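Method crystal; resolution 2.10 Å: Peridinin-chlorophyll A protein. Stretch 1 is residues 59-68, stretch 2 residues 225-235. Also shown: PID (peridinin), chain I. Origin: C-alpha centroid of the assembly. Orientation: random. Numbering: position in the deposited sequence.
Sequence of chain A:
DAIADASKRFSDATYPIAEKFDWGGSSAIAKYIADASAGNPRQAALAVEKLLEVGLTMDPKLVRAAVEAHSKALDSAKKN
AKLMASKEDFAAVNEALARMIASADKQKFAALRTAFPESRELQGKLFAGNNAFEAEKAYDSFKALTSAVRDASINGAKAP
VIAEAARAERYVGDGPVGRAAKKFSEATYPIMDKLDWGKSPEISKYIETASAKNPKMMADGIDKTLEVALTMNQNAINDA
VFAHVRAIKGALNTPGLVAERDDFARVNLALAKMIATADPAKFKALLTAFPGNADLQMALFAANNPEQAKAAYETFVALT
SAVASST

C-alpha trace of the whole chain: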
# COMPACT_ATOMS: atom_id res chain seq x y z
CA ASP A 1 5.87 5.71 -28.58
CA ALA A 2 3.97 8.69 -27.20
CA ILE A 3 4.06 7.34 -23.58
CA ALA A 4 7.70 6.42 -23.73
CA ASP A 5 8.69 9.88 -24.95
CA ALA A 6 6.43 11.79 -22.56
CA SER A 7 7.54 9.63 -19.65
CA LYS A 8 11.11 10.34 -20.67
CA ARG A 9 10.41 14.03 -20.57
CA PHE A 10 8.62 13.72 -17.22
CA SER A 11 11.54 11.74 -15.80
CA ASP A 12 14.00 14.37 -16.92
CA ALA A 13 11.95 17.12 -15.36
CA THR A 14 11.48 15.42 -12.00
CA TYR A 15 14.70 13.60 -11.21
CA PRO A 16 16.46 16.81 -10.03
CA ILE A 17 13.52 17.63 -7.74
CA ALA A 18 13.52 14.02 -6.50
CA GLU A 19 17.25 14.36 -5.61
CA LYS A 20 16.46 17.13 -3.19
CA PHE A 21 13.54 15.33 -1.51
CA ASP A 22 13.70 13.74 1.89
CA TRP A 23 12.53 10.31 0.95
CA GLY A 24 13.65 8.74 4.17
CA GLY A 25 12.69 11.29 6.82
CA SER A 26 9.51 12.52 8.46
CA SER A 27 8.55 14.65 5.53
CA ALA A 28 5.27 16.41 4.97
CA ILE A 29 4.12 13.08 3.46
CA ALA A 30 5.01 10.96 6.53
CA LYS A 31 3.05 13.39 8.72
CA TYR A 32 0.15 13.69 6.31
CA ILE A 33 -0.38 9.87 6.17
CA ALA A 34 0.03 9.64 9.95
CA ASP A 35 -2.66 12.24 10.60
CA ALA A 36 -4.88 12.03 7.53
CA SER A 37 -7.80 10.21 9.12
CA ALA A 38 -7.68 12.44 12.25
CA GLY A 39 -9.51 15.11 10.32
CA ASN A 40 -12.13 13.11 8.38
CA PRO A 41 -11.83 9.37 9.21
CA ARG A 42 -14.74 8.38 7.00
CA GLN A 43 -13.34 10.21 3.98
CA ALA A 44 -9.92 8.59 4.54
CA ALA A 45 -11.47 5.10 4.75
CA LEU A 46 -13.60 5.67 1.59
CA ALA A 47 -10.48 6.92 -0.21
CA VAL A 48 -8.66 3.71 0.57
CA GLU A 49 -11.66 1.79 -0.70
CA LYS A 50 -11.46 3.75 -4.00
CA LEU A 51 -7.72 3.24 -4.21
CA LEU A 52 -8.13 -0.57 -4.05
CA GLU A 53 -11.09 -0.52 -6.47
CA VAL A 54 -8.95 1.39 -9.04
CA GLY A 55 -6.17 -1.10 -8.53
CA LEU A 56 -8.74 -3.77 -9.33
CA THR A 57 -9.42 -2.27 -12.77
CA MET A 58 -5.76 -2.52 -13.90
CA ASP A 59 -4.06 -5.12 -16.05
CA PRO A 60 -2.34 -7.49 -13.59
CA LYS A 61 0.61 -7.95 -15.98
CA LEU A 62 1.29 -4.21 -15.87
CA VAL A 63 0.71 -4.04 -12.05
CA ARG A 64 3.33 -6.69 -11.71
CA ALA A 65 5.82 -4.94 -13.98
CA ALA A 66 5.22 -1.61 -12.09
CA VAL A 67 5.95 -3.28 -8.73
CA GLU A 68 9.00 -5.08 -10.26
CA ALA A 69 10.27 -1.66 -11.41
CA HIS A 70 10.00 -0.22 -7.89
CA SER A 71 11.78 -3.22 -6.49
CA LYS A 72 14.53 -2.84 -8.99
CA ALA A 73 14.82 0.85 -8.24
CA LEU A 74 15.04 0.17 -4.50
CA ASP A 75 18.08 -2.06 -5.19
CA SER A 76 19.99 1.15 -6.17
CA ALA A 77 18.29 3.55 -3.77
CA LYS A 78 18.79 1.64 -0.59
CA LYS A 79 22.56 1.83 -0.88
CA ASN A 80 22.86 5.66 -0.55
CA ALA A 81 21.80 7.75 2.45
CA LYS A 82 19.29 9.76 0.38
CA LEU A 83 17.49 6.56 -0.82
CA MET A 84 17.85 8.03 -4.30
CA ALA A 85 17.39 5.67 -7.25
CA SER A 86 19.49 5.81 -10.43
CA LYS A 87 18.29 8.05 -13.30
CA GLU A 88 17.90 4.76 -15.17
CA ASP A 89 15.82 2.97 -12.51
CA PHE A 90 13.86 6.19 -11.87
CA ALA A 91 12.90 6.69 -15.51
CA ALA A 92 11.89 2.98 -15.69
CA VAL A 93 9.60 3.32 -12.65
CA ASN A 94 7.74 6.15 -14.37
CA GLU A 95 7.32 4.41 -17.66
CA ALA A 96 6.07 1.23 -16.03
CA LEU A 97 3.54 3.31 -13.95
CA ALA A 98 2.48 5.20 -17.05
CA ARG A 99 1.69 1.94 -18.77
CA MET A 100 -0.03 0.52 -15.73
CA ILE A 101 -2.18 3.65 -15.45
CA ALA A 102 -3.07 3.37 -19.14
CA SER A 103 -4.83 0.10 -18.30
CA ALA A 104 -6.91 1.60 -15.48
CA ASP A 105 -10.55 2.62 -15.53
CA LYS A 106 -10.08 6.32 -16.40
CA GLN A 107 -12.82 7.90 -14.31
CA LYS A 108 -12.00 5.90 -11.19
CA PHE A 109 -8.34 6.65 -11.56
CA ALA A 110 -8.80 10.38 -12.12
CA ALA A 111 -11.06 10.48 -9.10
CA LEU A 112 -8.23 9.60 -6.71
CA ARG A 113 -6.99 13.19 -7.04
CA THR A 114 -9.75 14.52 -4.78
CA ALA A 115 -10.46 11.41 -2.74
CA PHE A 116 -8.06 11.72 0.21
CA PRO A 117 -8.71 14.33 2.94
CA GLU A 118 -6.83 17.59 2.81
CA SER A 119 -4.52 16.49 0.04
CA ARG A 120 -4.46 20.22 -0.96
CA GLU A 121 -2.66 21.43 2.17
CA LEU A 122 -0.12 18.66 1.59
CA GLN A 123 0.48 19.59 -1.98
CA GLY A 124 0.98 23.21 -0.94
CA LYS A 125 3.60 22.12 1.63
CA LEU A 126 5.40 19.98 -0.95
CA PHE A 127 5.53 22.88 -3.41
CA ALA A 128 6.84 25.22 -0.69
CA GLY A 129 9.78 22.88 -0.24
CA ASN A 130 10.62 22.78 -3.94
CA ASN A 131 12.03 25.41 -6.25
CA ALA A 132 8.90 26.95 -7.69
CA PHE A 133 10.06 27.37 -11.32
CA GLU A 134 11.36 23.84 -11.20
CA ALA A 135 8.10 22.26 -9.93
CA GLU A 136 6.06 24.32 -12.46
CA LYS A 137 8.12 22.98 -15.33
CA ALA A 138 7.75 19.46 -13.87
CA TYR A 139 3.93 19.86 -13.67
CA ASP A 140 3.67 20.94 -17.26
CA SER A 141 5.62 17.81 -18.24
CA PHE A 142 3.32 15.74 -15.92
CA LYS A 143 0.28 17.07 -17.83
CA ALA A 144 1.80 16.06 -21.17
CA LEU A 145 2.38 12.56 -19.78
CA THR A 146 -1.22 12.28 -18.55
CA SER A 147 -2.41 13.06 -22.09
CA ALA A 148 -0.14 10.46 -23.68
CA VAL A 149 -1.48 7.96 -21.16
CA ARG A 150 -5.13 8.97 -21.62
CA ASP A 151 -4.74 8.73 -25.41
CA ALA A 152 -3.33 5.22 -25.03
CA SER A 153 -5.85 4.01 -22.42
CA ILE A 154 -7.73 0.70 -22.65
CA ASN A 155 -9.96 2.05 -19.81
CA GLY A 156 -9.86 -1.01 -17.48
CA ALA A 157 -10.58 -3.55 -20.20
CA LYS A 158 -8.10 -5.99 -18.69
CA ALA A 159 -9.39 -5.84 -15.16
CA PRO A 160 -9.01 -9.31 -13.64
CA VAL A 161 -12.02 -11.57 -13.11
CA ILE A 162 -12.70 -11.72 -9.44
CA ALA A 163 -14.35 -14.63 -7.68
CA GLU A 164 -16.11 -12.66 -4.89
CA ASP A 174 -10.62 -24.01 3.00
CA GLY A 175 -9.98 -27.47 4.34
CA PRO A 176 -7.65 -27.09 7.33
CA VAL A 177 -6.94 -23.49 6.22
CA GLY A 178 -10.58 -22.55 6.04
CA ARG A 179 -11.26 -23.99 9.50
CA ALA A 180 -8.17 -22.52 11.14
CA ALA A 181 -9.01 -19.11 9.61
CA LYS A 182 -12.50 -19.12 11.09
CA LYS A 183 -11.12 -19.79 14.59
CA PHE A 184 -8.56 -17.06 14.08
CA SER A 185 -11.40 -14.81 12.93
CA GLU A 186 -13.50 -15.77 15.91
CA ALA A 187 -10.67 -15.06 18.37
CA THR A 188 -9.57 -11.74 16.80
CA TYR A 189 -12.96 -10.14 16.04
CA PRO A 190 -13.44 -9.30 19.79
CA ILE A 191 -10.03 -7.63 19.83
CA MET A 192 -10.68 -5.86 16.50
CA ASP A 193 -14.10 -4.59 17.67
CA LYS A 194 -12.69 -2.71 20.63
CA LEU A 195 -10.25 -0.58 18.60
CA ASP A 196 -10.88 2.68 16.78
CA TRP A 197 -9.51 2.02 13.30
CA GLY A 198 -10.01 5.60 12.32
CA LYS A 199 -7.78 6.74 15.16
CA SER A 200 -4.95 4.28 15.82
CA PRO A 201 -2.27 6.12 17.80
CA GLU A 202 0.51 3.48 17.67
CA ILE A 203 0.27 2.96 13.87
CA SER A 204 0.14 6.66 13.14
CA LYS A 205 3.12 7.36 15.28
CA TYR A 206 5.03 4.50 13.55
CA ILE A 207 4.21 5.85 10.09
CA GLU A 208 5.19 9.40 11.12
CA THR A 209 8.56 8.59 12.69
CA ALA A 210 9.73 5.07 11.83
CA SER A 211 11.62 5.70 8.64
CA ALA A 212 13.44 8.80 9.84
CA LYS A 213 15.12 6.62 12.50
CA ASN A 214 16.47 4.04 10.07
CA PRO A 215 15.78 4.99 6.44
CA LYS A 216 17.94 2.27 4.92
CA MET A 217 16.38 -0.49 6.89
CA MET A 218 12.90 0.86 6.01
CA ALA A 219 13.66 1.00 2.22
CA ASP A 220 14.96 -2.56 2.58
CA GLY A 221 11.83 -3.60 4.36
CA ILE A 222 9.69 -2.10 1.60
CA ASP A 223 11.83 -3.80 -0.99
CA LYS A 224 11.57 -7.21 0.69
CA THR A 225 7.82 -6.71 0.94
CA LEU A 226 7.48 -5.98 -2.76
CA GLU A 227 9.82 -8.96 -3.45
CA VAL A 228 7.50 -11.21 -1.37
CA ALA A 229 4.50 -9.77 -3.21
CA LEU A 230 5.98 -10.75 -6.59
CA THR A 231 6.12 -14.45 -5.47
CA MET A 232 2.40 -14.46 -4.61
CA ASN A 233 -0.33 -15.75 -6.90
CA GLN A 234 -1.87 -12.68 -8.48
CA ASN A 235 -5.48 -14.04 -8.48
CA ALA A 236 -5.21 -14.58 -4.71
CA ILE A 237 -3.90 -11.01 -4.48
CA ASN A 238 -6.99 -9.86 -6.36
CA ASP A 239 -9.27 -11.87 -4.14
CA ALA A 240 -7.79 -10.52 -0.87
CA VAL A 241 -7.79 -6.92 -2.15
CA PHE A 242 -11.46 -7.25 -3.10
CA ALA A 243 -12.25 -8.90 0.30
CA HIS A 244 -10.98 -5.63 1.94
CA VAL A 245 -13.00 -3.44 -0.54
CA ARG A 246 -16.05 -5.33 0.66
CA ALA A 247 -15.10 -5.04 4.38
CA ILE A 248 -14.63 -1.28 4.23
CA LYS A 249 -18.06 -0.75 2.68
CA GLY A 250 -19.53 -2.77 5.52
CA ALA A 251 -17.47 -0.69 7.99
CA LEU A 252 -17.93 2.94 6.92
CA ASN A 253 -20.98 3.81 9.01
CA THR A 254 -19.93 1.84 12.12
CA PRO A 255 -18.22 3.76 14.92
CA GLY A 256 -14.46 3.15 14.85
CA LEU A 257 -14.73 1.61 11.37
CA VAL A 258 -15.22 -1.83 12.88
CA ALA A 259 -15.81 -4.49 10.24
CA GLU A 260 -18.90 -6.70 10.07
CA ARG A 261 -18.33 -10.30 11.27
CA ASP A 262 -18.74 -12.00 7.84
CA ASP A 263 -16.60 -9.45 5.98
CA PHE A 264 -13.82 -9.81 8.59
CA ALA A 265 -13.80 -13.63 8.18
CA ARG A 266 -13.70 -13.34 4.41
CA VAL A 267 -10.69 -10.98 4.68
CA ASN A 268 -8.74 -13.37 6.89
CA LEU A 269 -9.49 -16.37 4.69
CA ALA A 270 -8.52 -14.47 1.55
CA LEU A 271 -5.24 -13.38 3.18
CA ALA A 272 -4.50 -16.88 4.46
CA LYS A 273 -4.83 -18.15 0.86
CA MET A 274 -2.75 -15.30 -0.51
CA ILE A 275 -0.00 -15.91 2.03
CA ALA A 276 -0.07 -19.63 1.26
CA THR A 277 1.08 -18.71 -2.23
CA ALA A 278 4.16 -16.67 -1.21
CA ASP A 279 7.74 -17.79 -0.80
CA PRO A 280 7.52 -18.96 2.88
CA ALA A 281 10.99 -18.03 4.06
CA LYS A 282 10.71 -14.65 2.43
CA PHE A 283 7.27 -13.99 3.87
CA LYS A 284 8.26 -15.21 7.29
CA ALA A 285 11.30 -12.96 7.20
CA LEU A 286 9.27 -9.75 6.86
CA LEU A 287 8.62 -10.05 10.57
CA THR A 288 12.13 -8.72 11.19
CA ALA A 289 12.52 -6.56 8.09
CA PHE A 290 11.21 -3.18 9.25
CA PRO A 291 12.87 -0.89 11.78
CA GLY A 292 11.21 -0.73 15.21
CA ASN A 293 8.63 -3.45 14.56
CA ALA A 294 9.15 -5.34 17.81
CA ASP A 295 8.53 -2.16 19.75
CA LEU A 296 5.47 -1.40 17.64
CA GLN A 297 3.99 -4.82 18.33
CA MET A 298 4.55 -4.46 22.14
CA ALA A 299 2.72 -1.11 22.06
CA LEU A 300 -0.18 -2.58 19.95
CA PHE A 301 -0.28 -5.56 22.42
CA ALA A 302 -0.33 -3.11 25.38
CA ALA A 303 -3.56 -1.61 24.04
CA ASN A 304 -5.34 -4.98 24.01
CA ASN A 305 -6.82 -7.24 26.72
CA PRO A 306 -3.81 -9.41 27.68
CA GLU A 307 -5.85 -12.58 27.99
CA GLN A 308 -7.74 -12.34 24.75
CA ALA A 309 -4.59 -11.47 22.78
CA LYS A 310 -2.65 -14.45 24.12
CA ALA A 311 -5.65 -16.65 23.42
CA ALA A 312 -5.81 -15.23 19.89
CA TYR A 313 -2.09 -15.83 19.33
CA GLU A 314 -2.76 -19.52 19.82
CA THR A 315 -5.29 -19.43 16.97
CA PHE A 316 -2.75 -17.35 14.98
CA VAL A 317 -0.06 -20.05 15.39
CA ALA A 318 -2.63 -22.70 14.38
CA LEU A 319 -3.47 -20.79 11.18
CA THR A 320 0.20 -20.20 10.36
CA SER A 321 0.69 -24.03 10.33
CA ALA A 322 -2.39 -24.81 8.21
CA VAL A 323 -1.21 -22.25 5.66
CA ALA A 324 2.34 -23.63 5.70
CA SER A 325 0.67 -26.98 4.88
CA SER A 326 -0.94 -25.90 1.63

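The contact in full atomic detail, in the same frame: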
# COMPACT_ATOMS: atom_id res chain seq x y z
N ASP A 59 -4.55 -3.91 -15.43
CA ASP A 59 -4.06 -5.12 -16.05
C ASP A 59 -3.01 -5.74 -15.09
O ASP A 59 -1.92 -5.21 -14.90
CB ASP A 59 -3.42 -4.72 -17.37
CG ASP A 59 -2.85 -5.90 -18.13
OD1 ASP A 59 -2.65 -6.98 -17.55
OD2 ASP A 59 -2.58 -5.71 -19.33
N PRO A 60 -3.32 -6.90 -14.50
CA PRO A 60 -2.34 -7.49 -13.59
C PRO A 60 -0.90 -7.59 -14.13
O PRO A 60 0.08 -7.46 -13.36
CB PRO A 60 -2.94 -8.86 -13.25
CG PRO A 60 -4.46 -8.66 -13.46
CD PRO A 60 -4.50 -7.78 -14.69
N LYS A 61 -0.75 -7.84 -15.43
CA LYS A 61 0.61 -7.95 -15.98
C LYS A 61 1.38 -6.64 -15.80
O LYS A 61 2.57 -6.64 -15.47
CB LYS A 61 0.58 -8.33 -17.48
CG LYS A 61 0.20 -9.82 -17.78
CD LYS A 61 -1.18 -9.96 -18.53
CE LYS A 61 -2.39 -10.02 -17.55
NZ LYS A 61 -3.72 -9.77 -18.18
N LEU A 62 0.69 -5.53 -16.01
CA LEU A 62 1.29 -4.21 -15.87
C LEU A 62 1.47 -3.80 -14.39
O LEU A 62 2.38 -3.01 -14.07
CB LEU A 62 0.46 -3.18 -16.63
CG LEU A 62 0.35 -3.59 -18.11
CD1 LEU A 62 -0.49 -2.62 -18.87
CD2 LEU A 62 1.77 -3.67 -18.72
N VAL A 63 0.62 -4.32 -13.50
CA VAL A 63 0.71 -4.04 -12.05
C VAL A 63 2.00 -4.71 -11.60
O VAL A 63 2.81 -4.16 -10.85
CB VAL A 63 -0.49 -4.68 -11.25
CG1 VAL A 63 -0.16 -4.76 -9.76
CG2 VAL A 63 -1.75 -3.83 -11.42
N ARG A 64 2.18 -5.92 -12.07
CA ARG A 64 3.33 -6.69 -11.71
C ARG A 64 4.61 -6.03 -12.20
O ARG A 64 5.59 -5.89 -11.45
CB ARG A 64 3.18 -8.10 -12.28
CG ARG A 64 4.37 -8.97 -12.01
CD ARG A 64 4.27 -10.36 -12.64
NE ARG A 64 5.30 -11.15 -11.97
CZ ARG A 64 5.13 -11.74 -10.79
NH1 ARG A 64 3.95 -11.68 -10.17
NH2 ARG A 64 6.16 -12.31 -10.20
N ALA A 65 4.62 -5.61 -13.45
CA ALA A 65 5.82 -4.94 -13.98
C ALA A 65 6.12 -3.64 -13.17
O ALA A 65 7.29 -3.37 -12.82
CB ALA A 65 5.61 -4.59 -15.48
N ALA A 66 5.08 -2.86 -12.87
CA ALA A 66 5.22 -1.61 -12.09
C ALA A 66 5.85 -1.85 -10.71
O ALA A 66 6.69 -1.07 -10.27
CB ALA A 66 3.84 -0.95 -11.95
N VAL A 67 5.41 -2.90 -10.03
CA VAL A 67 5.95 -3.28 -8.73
C VAL A 67 7.41 -3.78 -8.94
O VAL A 67 8.31 -3.41 -8.18
CB VAL A 67 5.07 -4.42 -8.07
CG1 VAL A 67 5.73 -4.94 -6.81
CG2 VAL A 67 3.73 -3.86 -7.65
N GLU A 68 7.64 -4.58 -9.98
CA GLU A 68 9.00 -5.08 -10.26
C GLU A 68 9.93 -3.88 -10.42
O GLU A 68 11.03 -3.86 -9.84
CB GLU A 68 9.04 -5.92 -11.56
CG GLU A 68 8.20 -7.22 -11.50
CD GLU A 68 8.21 -8.09 -12.81
OE1 GLU A 68 7.48 -7.76 -13.80
OE2 GLU A 68 8.93 -9.13 -12.83
N THR A 225 9.27 -6.53 0.98
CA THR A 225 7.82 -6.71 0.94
C THR A 225 7.34 -6.80 -0.52
O THR A 225 6.48 -7.62 -0.87
CB THR A 225 7.13 -5.53 1.69
OG1 THR A 225 7.54 -5.55 3.05
CG2 THR A 225 5.63 -5.65 1.68
N LEU A 226 7.87 -5.93 -1.37
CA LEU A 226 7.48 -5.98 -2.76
C LEU A 226 7.95 -7.33 -3.35
O LEU A 226 7.22 -7.98 -4.05
CB LEU A 226 8.13 -4.81 -3.52
CG LEU A 226 7.63 -3.43 -3.13
CD1 LEU A 226 8.05 -2.47 -4.26
CD2 LEU A 226 6.07 -3.45 -2.92
N GLU A 227 9.18 -7.71 -3.01
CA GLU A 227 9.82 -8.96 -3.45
C GLU A 227 8.89 -10.09 -3.06
O GLU A 227 8.54 -10.91 -3.91
CB GLU A 227 11.21 -9.04 -2.76
CG GLU A 227 12.11 -10.27 -3.02
CD GLU A 227 13.32 -10.38 -2.02
OE1 GLU A 227 13.98 -9.35 -1.69
OE2 GLU A 227 13.64 -11.50 -1.57
N VAL A 228 8.45 -10.16 -1.80
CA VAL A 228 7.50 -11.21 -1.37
C VAL A 228 6.19 -11.14 -2.18
O VAL A 228 5.62 -12.18 -2.57
CB VAL A 228 7.14 -11.09 0.12
CG1 VAL A 228 5.87 -11.78 0.43
CG2 VAL A 228 8.24 -11.69 0.95
N ALA A 229 5.73 -9.91 -2.46
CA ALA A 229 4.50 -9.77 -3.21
C ALA A 229 4.65 -10.36 -4.62
O ALA A 229 3.71 -10.95 -5.14
CB ALA A 229 4.09 -8.32 -3.29
N LEU A 230 5.82 -10.21 -5.23
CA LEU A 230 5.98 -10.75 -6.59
C LEU A 230 5.95 -12.28 -6.66
O LEU A 230 5.70 -12.84 -7.71
CB LEU A 230 7.25 -10.21 -7.26
CG LEU A 230 7.26 -8.90 -8.10
CD1 LEU A 230 5.91 -8.46 -8.53
CD2 LEU A 230 7.96 -7.84 -7.34
N THR A 231 6.18 -12.97 -5.53
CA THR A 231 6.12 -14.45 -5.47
C THR A 231 4.69 -14.94 -5.21
O THR A 231 4.41 -16.15 -5.29
CB THR A 231 6.93 -15.06 -4.31
OG1 THR A 231 6.31 -14.68 -3.08
CG2 THR A 231 8.41 -14.63 -4.34
N MET A 232 3.78 -14.04 -4.84
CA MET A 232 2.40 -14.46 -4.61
C MET A 232 1.60 -14.66 -5.90
O MET A 232 1.89 -14.04 -6.93
CB MET A 232 1.63 -13.44 -3.75
CG MET A 232 2.23 -13.19 -2.39
SD MET A 232 1.38 -11.87 -1.49
CE MET A 232 1.75 -12.46 0.21
N ASN A 233 0.57 -15.48 -5.80
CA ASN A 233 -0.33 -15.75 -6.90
C ASN A 233 -1.21 -14.51 -7.08
O ASN A 233 -1.99 -14.15 -6.20
CB ASN A 233 -1.22 -16.94 -6.56
CG ASN A 233 -2.09 -17.37 -7.73
OD1 ASN A 233 -3.18 -16.83 -8.00
ND2 ASN A 233 -1.59 -18.36 -8.45
N GLN A 234 -1.10 -13.88 -8.24
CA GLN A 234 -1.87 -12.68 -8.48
C GLN A 234 -3.40 -12.80 -8.34
O GLN A 234 -4.04 -11.82 -7.96
CB GLN A 234 -1.48 -12.05 -9.84
CG GLN A 234 -1.83 -10.53 -9.95
CD GLN A 234 -1.00 -9.64 -9.01
OE1 GLN A 234 0.05 -10.08 -8.52
NE2 GLN A 234 -1.45 -8.38 -8.77
N ASN A 235 -4.01 -13.94 -8.63
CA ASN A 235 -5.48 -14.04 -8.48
C ASN A 235 -5.87 -13.99 -6.99
O ASN A 235 -6.93 -13.49 -6.61
CB ASN A 235 -6.03 -15.34 -9.11
CG ASN A 235 -5.95 -15.35 -10.66
OD1 ASN A 235 -6.38 -14.39 -11.34
ND2 ASN A 235 -5.43 -16.45 -11.21
C1 PID I . 7.91 -17.01 15.61
C2 PID I . 8.01 -17.94 16.82
C3 PID I . 7.56 -19.36 16.46
C4 PID I . 6.10 -19.28 16.01
C5 PID I . 5.88 -18.47 14.73
C6 PID I . 6.78 -17.23 14.60
C7 PID I . 6.22 -16.14 13.94
C8 PID I . 6.60 -15.59 12.71
C9 PID I . 5.99 -14.50 12.09
C10 PID I . 4.91 -13.74 12.55
C11 PID I . 6.24 -14.07 10.85
C12 PID I . 5.35 -13.13 10.51
C13 PID I . 5.26 -12.55 9.25
C14 PID I . 4.36 -11.57 8.82
C15 PID I . 4.43 -11.15 7.49
C16 PID I . 3.60 -10.20 6.89
C17 PID I . 3.70 -9.92 5.53
C18 PID I . 2.85 -9.01 4.91
C19 PID I . 2.91 -8.75 3.54
C20 PID I . 2.03 -7.85 2.94
C21 PID I . 2.00 -7.56 1.58
C22 PID I . 1.08 -6.62 1.10
C23 PID I . 0.91 -6.26 -0.14
C24 PID I . 0.69 -5.87 -1.37
C25 PID I . -0.35 -6.52 -2.31
C26 PID I . 0.32 -6.93 -3.62
C27 PID I . 1.14 -5.80 -4.26
C28 PID I . 2.16 -5.21 -3.27
C29 PID I . 1.51 -4.72 -1.97
C30 PID I . 1.34 -6.62 -6.52
C31 PID I . 2.22 -7.25 -7.60
CM1 PID I . 8.44 -15.60 15.87
CM2 PID I . 4.40 -18.07 14.76
CM3 PID I . 6.10 -19.37 13.51
CM4 PID I . 3.26 -11.03 9.73
CM5 PID I . 2.97 -8.25 0.61
CM6 PID I . -0.97 -7.76 -1.68
CM7 PID I . -1.47 -5.51 -2.58
CM8 PID I . 2.60 -4.23 -1.02
O1 PID I . 8.15 -17.56 14.31
O2 PID I . 7.62 -20.17 17.64
O3 PID I . 4.47 -13.72 13.70
O4 PID I . 4.51 -12.89 11.56
O5 PID I . 0.61 -3.64 -2.27
O6 PID I . 1.94 -6.35 -5.32
O7 PID I . 0.15 -6.38 -6.73
O HOH W 1 2.42 -11.43 -7.92

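What ties the two stretches together most firmly? R64 reaches across on an extended side chain, and its guanidinium meets a backbone carbonyl of the second stretch: R64 NH2 donates to L230 O at 2.6 Å. A weak second bond from R64 NH1 to L230 O, at 3.2 Å, shares the same acceptor. L230 CD1 lies over one face of the guanidinium, so one residue offers both an acceptor and an apolar cover.

How does water extend this link? Water 1 accepts a weak bond from R64 NH1 at 2.7 Å and lies 2.8 Å from both M232 O and Q234 OE1, gathering the arginine, M232 and Q234 around one site.

What does Q234 do with its amide? Its NE2 donates to PID O7 at 3.3 Å in nearly straight geometry, while its aliphatic part packs on proline, Q234 CG lying 3.9 Å from P60 CB. V63 CG1 also approaches the peridinin, 3.4 Å from PID O7.

How do the helices run, and what packs between them? The two helices run roughly antiparallel, at 151°, with axes 10.2 Å apart at closest approach. V67 points toward the second stretch and meets L226 and L230: V67 CG1 lies 3.7 Å from L230 CD2 and 4.1 Å from L226 CB. E68 adds its aliphatic portion, with E68 CG 3.9 Å from L230 CG.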